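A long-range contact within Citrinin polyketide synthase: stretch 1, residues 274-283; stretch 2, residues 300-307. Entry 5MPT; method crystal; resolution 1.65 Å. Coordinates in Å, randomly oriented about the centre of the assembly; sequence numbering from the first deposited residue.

Stretch 1 274-283: QLVHSQHIIL
Stretch 2 (300-307) NIHRILRP

The contact sets a type II turn against the C-terminal end of a helix and continues as a short parallel strand pairing just beyond both, with backbone hydrogen bonds at its centre, an apolar cluster at Ile282 and an arginine lying across a histidine ring.

In the first stretch a type II turn runs from Leu275 to Ser278, with phi/psi of -64/128 at Val276 and 54/42 at His277. Ser278 (-108/-27) leads into the extended Gln279 (-109/141); the chain turns a corner at His280 (-75/-38) and is extended again from Ile281 to Leu283. In the second stretch a helix already under way at Asn300 runs to Ile304, and Leu305 (-80/139) is the first to leave helical conformation, followed by the extended Arg306 (-58/154). The two chains run parallel where Gln279 bridges Leu305, their CA atoms 4.8 Å apart and their side chains diverging. The CA atoms of Val276 and Ile304 lie 4.4 Å apart, and those of His277 and Arg306 4.1 Å.

Carbonyls at the helix end receive three successive amides, from His277 in the turn to Gln279 just after it. His277 N donates to Arg303 O at 2.8 Å, while Ile304 O accepts both Ser278 N at 3.0 Å and Gln279 N at 3.1 Å. The ladder then reverses its donor: Arg306 N gives its hydrogen to Gln279 O at 2.8 Å, so Gln279 bonds through both its amide and its carbonyl. CA-H...O contacts supplement these bonds, the straightest from His277 CA to Leu305 O (3.4 Å, 170° at the hydrogen).

His277 (chi1 m, chi2 -21°) points its CA-to-CB bond away overall, though CB touches the second stretch; ND1 donates to Leu305 O, just past the helix, at 3.2 Å, with that oxygen at the ring edge. Its CE1 is 3.7 Å from CD of Arg303, whose side chain is t, p, p over chi1 to chi3. The turn is braced internally by Ser278 (chi1 p), whose OG donates to Leu275 O at 2.5 Å and accepts from Gln279 NE2 at 2.9 Å; Gln279 is m, m with chi3 -54°.

Ile282, Ile301, Ile304 and Leu305, all m, t, form the apolar cluster. Ile282 points toward the second stretch, and its CD1 lies 3.6 Å from Ile301 CG2, 3.8 Å from Ile304 CG2 and 3.6 Å from Leu305 CD2. One methyl thus meets three side chains. Leu275, also m, t, adds a looser contact, its CB 4.1 Å from Ile304 CG1.

Arg306 (m, t, p, chi4 93°) crosses one face of the His280 ring (chi1 m, chi2 92°). Its CD stands 3.5 Å from the ring centroid and only 6° off the normal, a CH-pi contact. Arg306 NE is 3.1 Å from His280 NE2, but lying over the face it has a poor angle and makes no hydrogen bond there. A water links the stretches beside it, donating to Ser278 O at 2.7 Å and accepting from Arg306 NH1 at 3.1 Å. Together the two stretches bury 729 Å², both sides summed.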

# COMPACT_ATOMS: atom_id res chain seq x y z
N GLN A 274 -6.28 -27.47 5.82
CA GLN A 274 -7.50 -27.02 5.18
C GLN A 274 -7.25 -25.94 4.14
O GLN A 274 -8.04 -25.81 3.20
CB GLN A 274 -8.50 -26.52 6.22
CG GLN A 274 -8.92 -27.54 7.24
CD GLN A 274 -9.88 -26.96 8.26
OE1 GLN A 274 -10.15 -25.76 8.26
NE2 GLN A 274 -10.39 -27.82 9.14
N LEU A 275 -6.17 -25.16 4.27
CA LEU A 275 -5.90 -24.11 3.28
C LEU A 275 -5.07 -24.60 2.10
O LEU A 275 -5.10 -23.97 1.04
CB LEU A 275 -5.16 -22.93 3.94
CG LEU A 275 -5.89 -22.15 5.04
CD1 LEU A 275 -4.97 -21.15 5.75
CD2 LEU A 275 -7.10 -21.43 4.47
N VAL A 276 -4.38 -25.74 2.25
CA VAL A 276 -3.41 -26.18 1.25
C VAL A 276 -4.12 -26.46 -0.07
O VAL A 276 -5.13 -27.19 -0.13
CB VAL A 276 -2.65 -27.41 1.77
CG1 VAL A 276 -1.83 -28.12 0.69
CG2 VAL A 276 -1.68 -26.99 2.89
N HIS A 277 -3.61 -25.86 -1.15
CA HIS A 277 -4.10 -26.13 -2.51
C HIS A 277 -5.61 -25.94 -2.59
O HIS A 277 -6.32 -26.74 -3.20
CB HIS A 277 -3.74 -27.55 -2.95
CG HIS A 277 -2.27 -27.83 -3.08
ND1 HIS A 277 -1.33 -26.84 -3.24
CD2 HIS A 277 -1.59 -29.00 -3.08
CE1 HIS A 277 -0.13 -27.39 -3.34
NE2 HIS A 277 -0.26 -28.70 -3.25
N SER A 278 -6.12 -24.89 -1.95
CA SER A 278 -7.56 -24.71 -1.84
C SER A 278 -8.09 -23.58 -2.69
O SER A 278 -9.25 -23.64 -3.10
CB SER A 278 -7.96 -24.45 -0.39
OG SER A 278 -7.35 -23.28 0.11
N GLN A 279 -7.28 -22.57 -3.00
CA GLN A 279 -7.78 -21.36 -3.61
C GLN A 279 -7.37 -21.19 -5.07
O GLN A 279 -6.23 -21.50 -5.45
CB GLN A 279 -7.26 -20.13 -2.83
CG GLN A 279 -7.55 -20.11 -1.39
CD GLN A 279 -9.03 -20.19 -1.05
OE1 GLN A 279 -9.85 -19.42 -1.52
NE2 GLN A 279 -9.37 -21.16 -0.22
N HIS A 280 -8.30 -20.69 -5.89
CA HIS A 280 -8.01 -20.29 -7.28
C HIS A 280 -7.23 -18.99 -7.35
O HIS A 280 -6.33 -18.84 -8.18
CB HIS A 280 -9.29 -20.11 -8.09
CG HIS A 280 -10.05 -21.38 -8.29
ND1 HIS A 280 -11.04 -21.79 -7.44
CD2 HIS A 280 -9.97 -22.32 -9.26
CE1 HIS A 280 -11.54 -22.94 -7.87
NE2 HIS A 280 -10.90 -23.28 -8.97
N ILE A 281 -7.57 -18.05 -6.47
CA ILE A 281 -7.08 -16.68 -6.52
C ILE A 281 -6.77 -16.21 -5.11
O ILE A 281 -7.60 -16.33 -4.21
CB ILE A 281 -8.13 -15.74 -7.14
CG1 ILE A 281 -8.54 -16.25 -8.50
CG2 ILE A 281 -7.60 -14.33 -7.22
CD1 ILE A 281 -9.70 -15.44 -9.09
N ILE A 282 -5.57 -15.68 -4.92
CA ILE A 282 -5.25 -14.93 -3.73
C ILE A 282 -5.03 -13.47 -4.11
O ILE A 282 -4.20 -13.16 -4.97
CB ILE A 282 -4.03 -15.50 -2.99
CG1 ILE A 282 -4.46 -16.84 -2.41
CG2 ILE A 282 -3.56 -14.55 -1.85
CD1 ILE A 282 -3.38 -17.64 -1.85
N LEU A 283 -5.85 -12.62 -3.52
CA LEU A 283 -5.75 -11.17 -3.60
C LEU A 283 -4.98 -10.65 -2.40
O LEU A 283 -5.21 -11.12 -1.29
CB LEU A 283 -7.15 -10.56 -3.63
CG LEU A 283 -8.04 -10.93 -4.82
CD1 LEU A 283 -9.36 -10.18 -4.75
CD2 LEU A 283 -7.35 -10.68 -6.14
N ASN A 300 4.45 -19.44 1.37
CA ASN A 300 3.22 -19.79 2.07
C ASN A 300 2.01 -19.60 1.17
O ASN A 300 1.14 -20.46 1.08
CB ASN A 300 3.07 -18.94 3.33
CG ASN A 300 4.12 -19.24 4.38
OD1 ASN A 300 4.71 -20.32 4.42
ND2 ASN A 300 4.33 -18.29 5.27
N ILE A 301 1.93 -18.43 0.51
CA ILE A 301 0.83 -18.16 -0.40
C ILE A 301 0.78 -19.20 -1.50
O ILE A 301 -0.30 -19.70 -1.87
CB ILE A 301 0.98 -16.72 -0.94
CG1 ILE A 301 0.73 -15.75 0.23
CG2 ILE A 301 0.09 -16.55 -2.14
CD1 ILE A 301 1.09 -14.29 -0.08
N HIS A 302 1.94 -19.55 -2.06
CA HIS A 302 1.97 -20.54 -3.13
C HIS A 302 1.28 -21.83 -2.70
O HIS A 302 0.53 -22.43 -3.47
CB HIS A 302 3.41 -20.83 -3.54
CG HIS A 302 3.52 -21.62 -4.80
ND1 HIS A 302 3.58 -23.00 -4.81
CD2 HIS A 302 3.59 -21.23 -6.09
CE1 HIS A 302 3.66 -23.42 -6.06
NE2 HIS A 302 3.65 -22.37 -6.86
N ARG A 303 1.52 -22.27 -1.47
CA ARG A 303 1.03 -23.57 -1.03
C ARG A 303 -0.48 -23.56 -0.85
O ARG A 303 -1.12 -24.61 -0.93
CB ARG A 303 1.75 -23.95 0.27
CG ARG A 303 1.44 -25.36 0.81
CD ARG A 303 1.70 -26.48 -0.20
NE ARG A 303 3.11 -26.56 -0.59
CZ ARG A 303 3.93 -27.58 -0.33
NH1 ARG A 303 3.50 -28.65 0.32
NH2 ARG A 303 5.19 -27.53 -0.74
N ILE A 304 -1.06 -22.38 -0.61
CA ILE A 304 -2.51 -22.23 -0.49
C ILE A 304 -3.19 -22.21 -1.85
O ILE A 304 -4.39 -22.48 -1.94
CB ILE A 304 -2.80 -20.95 0.31
CG1 ILE A 304 -2.27 -21.11 1.75
CG2 ILE A 304 -4.28 -20.63 0.38
CD1 ILE A 304 -2.17 -19.79 2.53
N LEU A 305 -2.44 -21.96 -2.91
CA LEU A 305 -3.02 -21.92 -4.25
C LEU A 305 -3.19 -23.31 -4.79
O LEU A 305 -2.32 -24.18 -4.64
CB LEU A 305 -2.14 -21.14 -5.22
CG LEU A 305 -2.09 -19.63 -4.97
CD1 LEU A 305 -1.11 -18.94 -5.90
CD2 LEU A 305 -3.47 -19.01 -5.14
N ARG A 306 -4.33 -23.53 -5.44
CA ARG A 306 -4.45 -24.65 -6.35
C ARG A 306 -3.38 -24.55 -7.44
O ARG A 306 -2.93 -23.44 -7.76
CB ARG A 306 -5.83 -24.66 -7.01
CG ARG A 306 -7.00 -24.81 -6.07
CD ARG A 306 -8.26 -24.33 -6.75
NE ARG A 306 -8.44 -24.95 -8.07
CZ ARG A 306 -9.15 -26.06 -8.28
NH1 ARG A 306 -9.78 -26.63 -7.28
NH2 ARG A 306 -9.28 -26.58 -9.52
N PRO A 307 -2.97 -25.68 -8.03
CA PRO A 307 -1.99 -25.64 -9.14
C PRO A 307 -2.43 -24.77 -10.30
O PRO A 307 -1.57 -24.24 -11.01
CB PRO A 307 -1.90 -27.11 -9.57
CG PRO A 307 -2.25 -27.85 -8.40
CD PRO A 307 -3.25 -27.06 -7.62
O HOH W 1 -10.09 -25.90 -4.30